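Local atomic coordinates of cleavage stimulation factor 77 (Encephalitozoon cuniculi, PDB entry 2UY1), a protein that probably takes part in messenger RNA 3'-end processing as a helical-repeat protein of the suppressor-of-forked family and is thought to bind mRNA. Residues D48-Y53 with E72-Q77; E79-S84 with M198-N203. All blocks are in the same frame, centred on the assembly; numbering follows the deposited sequence.

Contact 1: D48-Y53 with E72-Q77; sequences DLWMLY and EFTLGQ
Trp50 reaches from helix 47-57 to helix 69-78 and meets Phe73, Thr74 and Gln77, three residues along one side of the second helix. The two helices run nearly antiparallel, the short segments at 167° with axes 10.7 Å apart, a separation that a broad indole can span. The aromatic contacts come first. The far corner of the indole lies over one face of Phe73, with Trp50 CZ3 3.6 Å from Phe73 CE2, and the two ring planes meet obliquely, at 47°. Phe73 can meet the indole because its CG is anti to the backbone N (chi1 176°), which swings the ring toward helix 47-57. At the rim of the same ring, Phe73 CE2 lies 4.2 Å from Tyr53 CE2.

A CH-pi contact follows: Gln77 CB sits over a face of the six-membered ring of Trp50, 4.1 Å from its centroid. Beyond it the Gln77 chain bends at its second torsion and brings Gln77 CD to 3.5 Å from Trp50 CZ2. Thr74 approaches the indole differently, placing OG1 at the ring edge, 3.4 Å from Trp50 CE3, while its CG2 lies beside Trp50 CB.

No hydrogen bond joins the two segments. Trp50 NE1 donates to Ser44 O, Thr74 OG1 bonds Val70 O within its own helix, and Gln77 NE2 donates to Trp42 O and Ser44 O. Cohesion therefore rests on van der Waals and aromatic packing, with polar groups of Thr74 and Gln77 against the indole, while the shared Ser44 carbonyl helps to fix how indole and amide are turned.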
ATOM      1  N   ASP B  48     -29.940  21.877 -34.989  1.00 39.11           N
ATOM      2  CA  ASP B  48     -30.287  21.096 -36.149  1.00 40.54           C
ATOM      3  C   ASP B  48     -31.593  20.501 -35.736  1.00 40.07           C
ATOM      4  O   ASP B  48     -31.648  20.001 -34.689  1.00 41.56           O
ATOM      5  CB  ASP B  48     -29.284  19.969 -36.300  1.00 41.23           C
ATOM      6  CG  ASP B  48     -27.872  20.445 -36.470  1.00 44.39           C
ATOM      7  OD1 ASP B  48     -27.634  21.321 -37.287  1.00 48.22           O
ATOM      8  OD2 ASP B  48     -26.974  19.905 -35.833  1.00 48.53           O
ATOM      9  N   LEU B  49     -32.644  20.552 -36.517  1.00 39.78           N
ATOM     10  CA  LEU B  49     -33.910  19.960 -36.072  1.00 39.37           C
ATOM     11  C   LEU B  49     -34.954  20.970 -35.769  1.00 38.98           C
ATOM     12  O   LEU B  49     -35.998  20.958 -36.355  1.00 39.34           O
ATOM     13  CB  LEU B  49     -33.742  19.107 -34.838  1.00 39.10           C
ATOM     14  CG  LEU B  49     -34.881  18.363 -34.193  1.00 39.98           C
ATOM     15  CD1 LEU B  49     -35.868  17.807 -35.157  1.00 41.41           C
ATOM     16  CD2 LEU B  49     -34.309  17.313 -33.434  1.00 40.66           C
ATOM     17  N   TRP B  50     -34.666  21.821 -34.802  1.00 38.33           N
ATOM     18  CA  TRP B  50     -35.265  23.123 -34.766  1.00 37.77           C
ATOM     19  C   TRP B  50     -35.009  23.818 -36.079  1.00 37.89           C
ATOM     20  O   TRP B  50     -35.894  24.286 -36.693  1.00 39.44           O
ATOM     21  CB  TRP B  50     -34.799  23.918 -33.543  1.00 35.99           C
ATOM     22  CG  TRP B  50     -35.423  23.444 -32.266  1.00 34.09           C
ATOM     23  CD1 TRP B  50     -35.042  22.400 -31.535  1.00 30.79           C
ATOM     24  CD2 TRP B  50     -36.548  24.006 -31.601  1.00 32.26           C
ATOM     25  NE1 TRP B  50     -35.844  22.248 -30.472  1.00 31.28           N
ATOM     26  CE2 TRP B  50     -36.770  23.245 -30.468  1.00 32.82           C
ATOM     27  CE3 TRP B  50     -37.384  25.079 -31.853  1.00 32.87           C
ATOM     28  CZ2 TRP B  50     -37.799  23.513 -29.592  1.00 34.39           C
ATOM     29  CZ3 TRP B  50     -38.390  25.344 -30.994  1.00 32.41           C
ATOM     30  CH2 TRP B  50     -38.600  24.569 -29.881  1.00 33.63           C
ATOM     31  N   MET B  51     -33.795  23.810 -36.532  1.00 38.68           N
ATOM     32  CA  MET B  51     -33.486  24.472 -37.799  1.00 39.86           C
ATOM     33  C   MET B  51     -34.207  23.833 -38.991  1.00 40.92           C
ATOM     34  O   MET B  51     -34.581  24.506 -39.945  1.00 41.33           O
ATOM     35  CB  MET B  51     -31.979  24.499 -38.028  1.00 40.48           C
ATOM     36  CG  MET B  51     -31.239  25.403 -37.058  1.00 39.95           C
ATOM     37  SD  MET B  51     -31.977  27.049 -36.865  1.00 44.48           S
ATOM     38  CE  MET B  51     -30.570  27.869 -36.086  1.00 42.00           C
ATOM     39  N   LEU B  52     -34.404  22.527 -38.919  1.00 41.54           N
ATOM     40  CA  LEU B  52     -35.171  21.798 -39.909  1.00 42.85           C
ATOM     41  C   LEU B  52     -36.663  22.079 -39.805  1.00 42.45           C
ATOM     42  O   LEU B  52     -37.381  22.065 -40.819  1.00 41.77           O
ATOM     43  CB  LEU B  52     -34.888  20.289 -39.777  1.00 44.03           C
ATOM     44  CG  LEU B  52     -33.635  19.934 -40.587  1.00 46.34           C
ATOM     45  CD1 LEU B  52     -32.778  18.865 -39.871  1.00 48.29           C
ATOM     46  CD2 LEU B  52     -34.031  19.518 -42.024  1.00 46.95           C
ATOM     47  N   TYR B  53     -37.124  22.321 -38.577  1.00 42.08           N
ATOM     48  CA  TYR B  53     -38.477  22.778 -38.361  1.00 42.89           C
ATOM     49  C   TYR B  53     -38.702  24.099 -39.079  1.00 43.65           C
ATOM     50  O   TYR B  53     -39.764  24.300 -39.674  1.00 43.55           O
ATOM     51  CB  TYR B  53     -38.784  22.917 -36.878  1.00 42.36           C
ATOM     52  CG  TYR B  53     -40.198  23.349 -36.650  1.00 42.47           C
ATOM     53  CD1 TYR B  53     -41.266  22.536 -37.057  1.00 41.47           C
ATOM     54  CD2 TYR B  53     -40.486  24.576 -36.029  1.00 42.29           C
ATOM     55  CE1 TYR B  53     -42.576  22.923 -36.846  1.00 43.34           C
ATOM     56  CE2 TYR B  53     -41.789  24.986 -35.831  1.00 41.75           C
ATOM     57  CZ  TYR B  53     -42.832  24.154 -36.239  1.00 42.85           C
ATOM     58  OH  TYR B  53     -44.130  24.528 -36.030  1.00 44.57           O
ATOM     59  N   GLU B  72     -38.526  33.344 -32.953  1.00 44.99           N
ATOM     60  CA  GLU B  72     -38.892  33.622 -31.558  1.00 43.70           C
ATOM     61  C   GLU B  72     -39.216  32.358 -30.779  1.00 41.77           C
ATOM     62  O   GLU B  72     -38.831  32.259 -29.634  1.00 40.96           O
ATOM     63  CB  GLU B  72     -40.114  34.552 -31.492  1.00 43.97           C
ATOM     64  CG  GLU B  72     -39.935  35.918 -32.183  1.00 44.37           C
ATOM     65  CD  GLU B  72     -41.044  36.899 -31.838  1.00 44.88           C
ATOM     66  OE1 GLU B  72     -42.236  36.497 -31.895  1.00 45.81           O
ATOM     67  OE2 GLU B  72     -40.717  38.079 -31.527  1.00 45.33           O
ATOM     68  N   PHE B  73     -39.975  31.439 -31.399  1.00 40.44           N
ATOM     69  CA  PHE B  73     -40.316  30.105 -30.820  1.00 39.63           C
ATOM     70  C   PHE B  73     -39.069  29.235 -30.576  1.00 38.44           C
ATOM     71  O   PHE B  73     -38.950  28.623 -29.514  1.00 39.17           O
ATOM     72  CB  PHE B  73     -41.418  29.408 -31.653  1.00 40.28           C
ATOM     73  CG  PHE B  73     -41.782  27.997 -31.199  1.00 39.96           C
ATOM     74  CD1 PHE B  73     -42.356  27.755 -29.941  1.00 40.89           C
ATOM     75  CD2 PHE B  73     -41.600  26.907 -32.080  1.00 43.07           C
ATOM     76  CE1 PHE B  73     -42.691  26.445 -29.518  1.00 40.35           C
ATOM     77  CE2 PHE B  73     -41.928  25.596 -31.688  1.00 43.10           C
ATOM     78  CZ  PHE B  73     -42.487  25.365 -30.384  1.00 43.20           C
ATOM     79  N   THR B  74     -38.141  29.240 -31.537  1.00 37.23           N
ATOM     80  CA  THR B  74     -36.817  28.615 -31.433  1.00 36.71           C
ATOM     81  C   THR B  74     -35.897  29.297 -30.382  1.00 36.54           C
ATOM     82  O   THR B  74     -35.286  28.610 -29.561  1.00 35.22           O
ATOM     83  CB  THR B  74     -36.125  28.529 -32.859  1.00 37.51           C
ATOM     84  OG1 THR B  74     -37.006  27.881 -33.793  1.00 36.88           O
ATOM     85  CG2 THR B  74     -34.800  27.790 -32.832  1.00 36.44           C
ATOM     86  N   LEU B  75     -35.829  30.635 -30.402  1.00 35.90           N
ATOM     87  CA  LEU B  75     -35.161  31.405 -29.353  1.00 36.61           C
ATOM     88  C   LEU B  75     -35.730  31.198 -27.970  1.00 36.42           C
ATOM     89  O   LEU B  75     -35.011  31.368 -27.003  1.00 37.72           O
ATOM     90  CB  LEU B  75     -35.070  32.900 -29.678  1.00 36.77           C
ATOM     91  CG  LEU B  75     -34.101  33.349 -30.788  1.00 37.24           C
ATOM     92  CD1 LEU B  75     -34.316  34.823 -31.104  1.00 39.28           C
ATOM     93  CD2 LEU B  75     -32.648  33.124 -30.474  1.00 35.25           C
ATOM     94  N   GLY B  76     -36.995  30.788 -27.857  1.00 36.44           N
ATOM     95  CA  GLY B  76     -37.559  30.362 -26.556  1.00 35.94           C
ATOM     96  C   GLY B  76     -36.698  29.231 -26.001  1.00 35.73           C
ATOM     97  O   GLY B  76     -36.412  29.180 -24.806  1.00 34.79           O
ATOM     98  N   GLN B  77     -36.260  28.346 -26.900  1.00 35.60           N
ATOM     99  CA  GLN B  77     -35.472  27.169 -26.536  1.00 35.50           C
ATOM    100  C   GLN B  77     -33.971  27.432 -26.437  1.00 35.13           C
ATOM    101  O   GLN B  77     -33.340  26.986 -25.477  1.00 35.21           O
ATOM    102  CB  GLN B  77     -35.698  26.031 -27.526  1.00 35.16           C
ATOM    103  CG  GLN B  77     -35.368  24.683 -26.921  1.00 37.47           C
ATOM    104  CD  GLN B  77     -36.580  24.006 -26.328  1.00 40.22           C
ATOM    105  OE1 GLN B  77     -37.535  24.669 -25.913  1.00 45.07           O
ATOM    106  NE2 GLN B  77     -36.579  22.676 -26.340  1.00 39.83           N
TER

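Contact 2: E79-S84 with M198-N203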
ATOM      1  N   GLU B  79     -32.143  30.576 -26.570  1.00 34.47           N
ATOM      2  CA  GLU B  79     -31.672  31.963 -26.319  1.00 35.03           C
ATOM      3  C   GLU B  79     -30.405  32.032 -25.434  1.00 35.15           C
ATOM      4  O   GLU B  79     -29.631  32.990 -25.503  1.00 34.74           O
ATOM      5  CB  GLU B  79     -32.778  32.855 -25.714  1.00 35.19           C
ATOM      6  CG  GLU B  79     -33.239  32.447 -24.278  1.00 35.45           C
ATOM      7  CD  GLU B  79     -34.379  33.285 -23.762  1.00 35.50           C
ATOM      8  OE1 GLU B  79     -35.250  32.748 -23.021  1.00 36.20           O
ATOM      9  OE2 GLU B  79     -34.416  34.490 -24.103  1.00 36.94           O
ATOM     10  N   ASN B  80     -30.215  31.026 -24.588  1.00 34.80           N
ATOM     11  CA  ASN B  80     -29.084  31.023 -23.646  1.00 35.51           C
ATOM     12  C   ASN B  80     -27.864  30.318 -24.231  1.00 35.36           C
ATOM     13  O   ASN B  80     -26.823  30.251 -23.570  1.00 35.04           O
ATOM     14  CB  ASN B  80     -29.511  30.341 -22.338  1.00 35.18           C
ATOM     15  CG  ASN B  80     -30.251  31.269 -21.412  1.00 37.01           C
ATOM     16  OD1 ASN B  80     -29.649  32.161 -20.822  1.00 43.26           O
ATOM     17  ND2 ASN B  80     -31.550  31.046 -21.241  1.00 38.08           N
ATOM     18  N   TYR B  81     -28.013  29.797 -25.461  1.00 35.47           N
ATOM     19  CA  TYR B  81     -27.017  28.951 -26.136  1.00 36.77           C
ATOM     20  C   TYR B  81     -25.840  29.695 -26.722  1.00 37.24           C
ATOM     21  O   TYR B  81     -26.013  30.713 -27.415  1.00 38.52           O
ATOM     22  CB  TYR B  81     -27.702  28.151 -27.238  1.00 37.09           C
ATOM     23  CG  TYR B  81     -26.895  27.094 -27.964  1.00 38.65           C
ATOM     24  CD1 TYR B  81     -25.971  26.268 -27.308  1.00 39.49           C
ATOM     25  CD2 TYR B  81     -27.125  26.873 -29.314  1.00 40.40           C
ATOM     26  CE1 TYR B  81     -25.263  25.291 -28.008  1.00 40.10           C
ATOM     27  CE2 TYR B  81     -26.450  25.912 -29.995  1.00 41.14           C
ATOM     28  CZ  TYR B  81     -25.529  25.120 -29.349  1.00 39.57           C
ATOM     29  OH  TYR B  81     -24.910  24.168 -30.108  1.00 40.58           O
ATOM     30  N   TRP B  82     -24.650  29.154 -26.466  1.00 37.20           N
ATOM     31  CA  TRP B  82     -23.370  29.707 -26.905  1.00 37.11           C
ATOM     32  C   TRP B  82     -23.137  29.556 -28.395  1.00 37.76           C
ATOM     33  O   TRP B  82     -22.114  29.956 -28.882  1.00 36.99           O
ATOM     34  CB  TRP B  82     -22.193  29.033 -26.166  1.00 37.89           C
ATOM     35  CG  TRP B  82     -22.452  27.529 -25.884  1.00 36.27           C
ATOM     36  CD1 TRP B  82     -22.065  26.465 -26.646  1.00 36.38           C
ATOM     37  CD2 TRP B  82     -23.214  26.984 -24.782  1.00 37.41           C
ATOM     38  NE1 TRP B  82     -22.509  25.283 -26.074  1.00 36.23           N
ATOM     39  CE2 TRP B  82     -23.225  25.572 -24.939  1.00 37.63           C
ATOM     40  CE3 TRP B  82     -23.884  27.554 -23.678  1.00 34.62           C
ATOM     41  CZ2 TRP B  82     -23.883  24.721 -24.033  1.00 36.10           C
ATOM     42  CZ3 TRP B  82     -24.533  26.714 -22.787  1.00 35.92           C
ATOM     43  CH2 TRP B  82     -24.525  25.301 -22.968  1.00 36.41           C
ATOM     44  N   ASP B  83     -24.061  28.960 -29.122  1.00 39.22           N
ATOM     45  CA  ASP B  83     -23.912  28.931 -30.565  1.00 40.84           C
ATOM     46  C   ASP B  83     -25.167  29.444 -31.269  1.00 41.22           C
ATOM     47  O   ASP B  83     -25.491  29.003 -32.368  1.00 41.24           O
ATOM     48  CB  ASP B  83     -23.572  27.518 -31.024  1.00 42.09           C
ATOM     49  CG  ASP B  83     -22.626  27.490 -32.206  1.00 45.10           C
ATOM     50  OD1 ASP B  83     -21.888  28.482 -32.442  1.00 50.20           O
ATOM     51  OD2 ASP B  83     -22.600  26.444 -32.881  1.00 48.37           O
ATOM     52  N   SER B  84     -25.841  30.407 -30.645  1.00 41.42           N
ATOM     53  CA  SER B  84     -27.122  30.901 -31.123  1.00 41.96           C
ATOM     54  C   SER B  84     -27.002  32.056 -32.133  1.00 42.59           C
ATOM     55  O   SER B  84     -28.020  32.552 -32.626  1.00 42.82           O
ATOM     56  CB  SER B  84     -27.988  31.322 -29.938  1.00 41.51           C
ATOM     57  OG  SER B  84     -27.266  32.232 -29.115  1.00 42.61           O
ATOM     58  N   MET B 198     -30.093  27.836 -16.357  1.00 28.64           N
ATOM     59  CA  MET B 198     -29.566  26.564 -15.817  1.00 29.35           C
ATOM     60  C   MET B 198     -30.340  25.350 -16.377  1.00 29.79           C
ATOM     61  O   MET B 198     -29.770  24.265 -16.599  1.00 29.72           O
ATOM     62  CB  MET B 198     -29.650  26.574 -14.273  1.00 29.33           C
ATOM     63  CG  MET B 198     -28.590  27.465 -13.546  1.00 27.39           C
ATOM     64  SD  MET B 198     -26.945  27.418 -14.287  1.00 29.40           S
ATOM     65  CE  MET B 198     -26.516  25.668 -14.113  1.00 28.79           C
ATOM     66  N   HIS B 199     -31.642  25.533 -16.588  1.00 29.15           N
ATOM     67  CA  HIS B 199     -32.467  24.496 -17.221  1.00 29.78           C
ATOM     68  C   HIS B 199     -31.926  24.202 -18.609  1.00 30.24           C
ATOM     69  O   HIS B 199     -31.682  23.051 -18.929  1.00 31.40           O
ATOM     70  CB  HIS B 199     -33.929  24.917 -17.286  1.00 28.79           C
ATOM     71  CG  HIS B 199     -34.638  24.859 -15.958  1.00 27.05           C
ATOM     72  ND1 HIS B 199     -34.716  23.712 -15.200  1.00 24.53           N
ATOM     73  CD2 HIS B 199     -35.356  25.793 -15.289  1.00 28.77           C
ATOM     74  CE1 HIS B 199     -35.431  23.942 -14.114  1.00 25.98           C
ATOM     75  NE2 HIS B 199     -35.832  25.202 -14.143  1.00 29.28           N
ATOM     76  N   PHE B 200     -31.671  25.248 -19.406  1.00 30.95           N
ATOM     77  CA  PHE B 200     -31.167  25.071 -20.771  1.00 30.72           C
ATOM     78  C   PHE B 200     -29.878  24.275 -20.761  1.00 30.95           C
ATOM     79  O   PHE B 200     -29.718  23.330 -21.541  1.00 31.50           O
ATOM     80  CB  PHE B 200     -30.919  26.410 -21.500  1.00 30.25           C
ATOM     81  CG  PHE B 200     -30.081  26.253 -22.714  1.00 29.68           C
ATOM     82  CD1 PHE B 200     -30.656  25.866 -23.921  1.00 30.10           C
ATOM     83  CD2 PHE B 200     -28.719  26.405 -22.650  1.00 28.05           C
ATOM     84  CE1 PHE B 200     -29.872  25.669 -25.030  1.00 27.60           C
ATOM     85  CE2 PHE B 200     -27.907  26.209 -23.775  1.00 30.48           C
ATOM     86  CZ  PHE B 200     -28.481  25.858 -24.957  1.00 29.83           C
ATOM     87  N   ILE B 201     -28.937  24.703 -19.912  1.00 30.50           N
ATOM     88  CA  ILE B 201     -27.611  24.083 -19.858  1.00 29.33           C
ATOM     89  C   ILE B 201     -27.736  22.594 -19.530  1.00 28.50           C
ATOM     90  O   ILE B 201     -27.171  21.779 -20.239  1.00 28.82           O
ATOM     91  CB  ILE B 201     -26.638  24.895 -18.893  1.00 30.14           C
ATOM     92  CG1 ILE B 201     -26.216  26.223 -19.575  1.00 29.26           C
ATOM     93  CG2 ILE B 201     -25.450  24.072 -18.431  1.00 29.15           C
ATOM     94  CD1 ILE B 201     -25.214  27.102 -18.781  1.00 28.49           C
ATOM     95  N   HIS B 202     -28.498  22.234 -18.491  1.00 26.95           N
ATOM     96  CA  HIS B 202     -28.666  20.825 -18.091  1.00 27.18           C
ATOM     97  C   HIS B 202     -29.405  19.991 -19.171  1.00 27.23           C
ATOM     98  O   HIS B 202     -29.026  18.855 -19.460  1.00 27.92           O
ATOM     99  CB  HIS B 202     -29.449  20.703 -16.777  1.00 26.77           C
ATOM    100  CG  HIS B 202     -28.659  21.060 -15.549  1.00 26.23           C
ATOM    101  ND1 HIS B 202     -28.700  22.316 -14.971  1.00 24.30           N
ATOM    102  CD2 HIS B 202     -27.819  20.318 -14.783  1.00 23.80           C
ATOM    103  CE1 HIS B 202     -27.882  22.347 -13.927  1.00 24.25           C
ATOM    104  NE2 HIS B 202     -27.345  21.145 -13.783  1.00 23.85           N
ATOM    105  N   ASN B 203     -30.445  20.554 -19.771  1.00 26.76           N
ATOM    106  CA  ASN B 203     -31.153  19.836 -20.849  1.00 26.85           C
ATOM    107  C   ASN B 203     -30.304  19.661 -22.088  1.00 26.24           C
ATOM    108  O   ASN B 203     -30.284  18.575 -22.678  1.00 27.38           O
ATOM    109  CB  ASN B 203     -32.438  20.549 -21.220  1.00 27.23           C
ATOM    110  CG  ASN B 203     -33.544  20.242 -20.281  1.00 30.38           C
ATOM    111  OD1 ASN B 203     -34.031  21.124 -19.568  1.00 35.35           O
ATOM    112  ND2 ASN B 203     -33.943  18.980 -20.236  1.00 34.29           N
TER
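Phe200 projects from helix 193-208 into the loop between helices 69-78 and 85-90, where Asn80, Tyr81 and Trp82 receive it. Its CG is anti to the backbone N (chi1 165°), an extended placement that carries the ring away from its helix. The ring pairs differ in geometry. Toward Trp82 the arrangement is an offset edge-to-face one: the edge of Phe200 points at the indole face, the planes are 73° apart, and Phe200 CE2 is 3.6 Å from Trp82 CZ3. Against Tyr81 the rings are oblique, at 52°, but the fit is close, with Tyr81 CB 3.3 Å from Phe200 CZ. Within the loop, Tyr81 CD1 lies 3.6 Å above the centre of the Trp82 ring.

Backbone and aliphatic packing widen the join. The flat peptide between Asn80 and Tyr81 lies over one face of Phe200, and Asn80 CB lies 4.0 Å from Phe200 CD2. Ile201, one residue on, brings CG1 to the indole edge, in its plane, 3.7 Å from Trp82 CZ3; a branched aliphatic chain suits that rim.

No hydrogen bond joins the two segments, but Arg197 NH1, just before the helical segment, bonds Asn80 O. Tyr204 meets both Tyr81 and Trp82, extending the aromatic group.

Tyr81, Trp82 and Phe200 thus form a buried aromatic cluster that packs an interhelical loop against a helix more than 100 residues later in the chain, within the all-helical, TPR-like fold of the Suf family.

Overall arrangement
Both contacts lie toward the same end of the elongated helical chain, with centres about 13 Å apart, and they follow one another along the sequence: contact 1 is complete before contact 2 begins. Helix 69-78 connects them, since it supplies one side of contact 1 and runs directly into the loop of contact 2. They touch where Gln77 O comes within 3.3 Å of Phe200 CD1, a packing contact. Tyr45 also borders both, packing on Gln77 as well as on Phe200 and Asn203. Contact 1 joins helices close in sequence, whereas contact 2 spans 114 residues and ties this early region to helix 193-208.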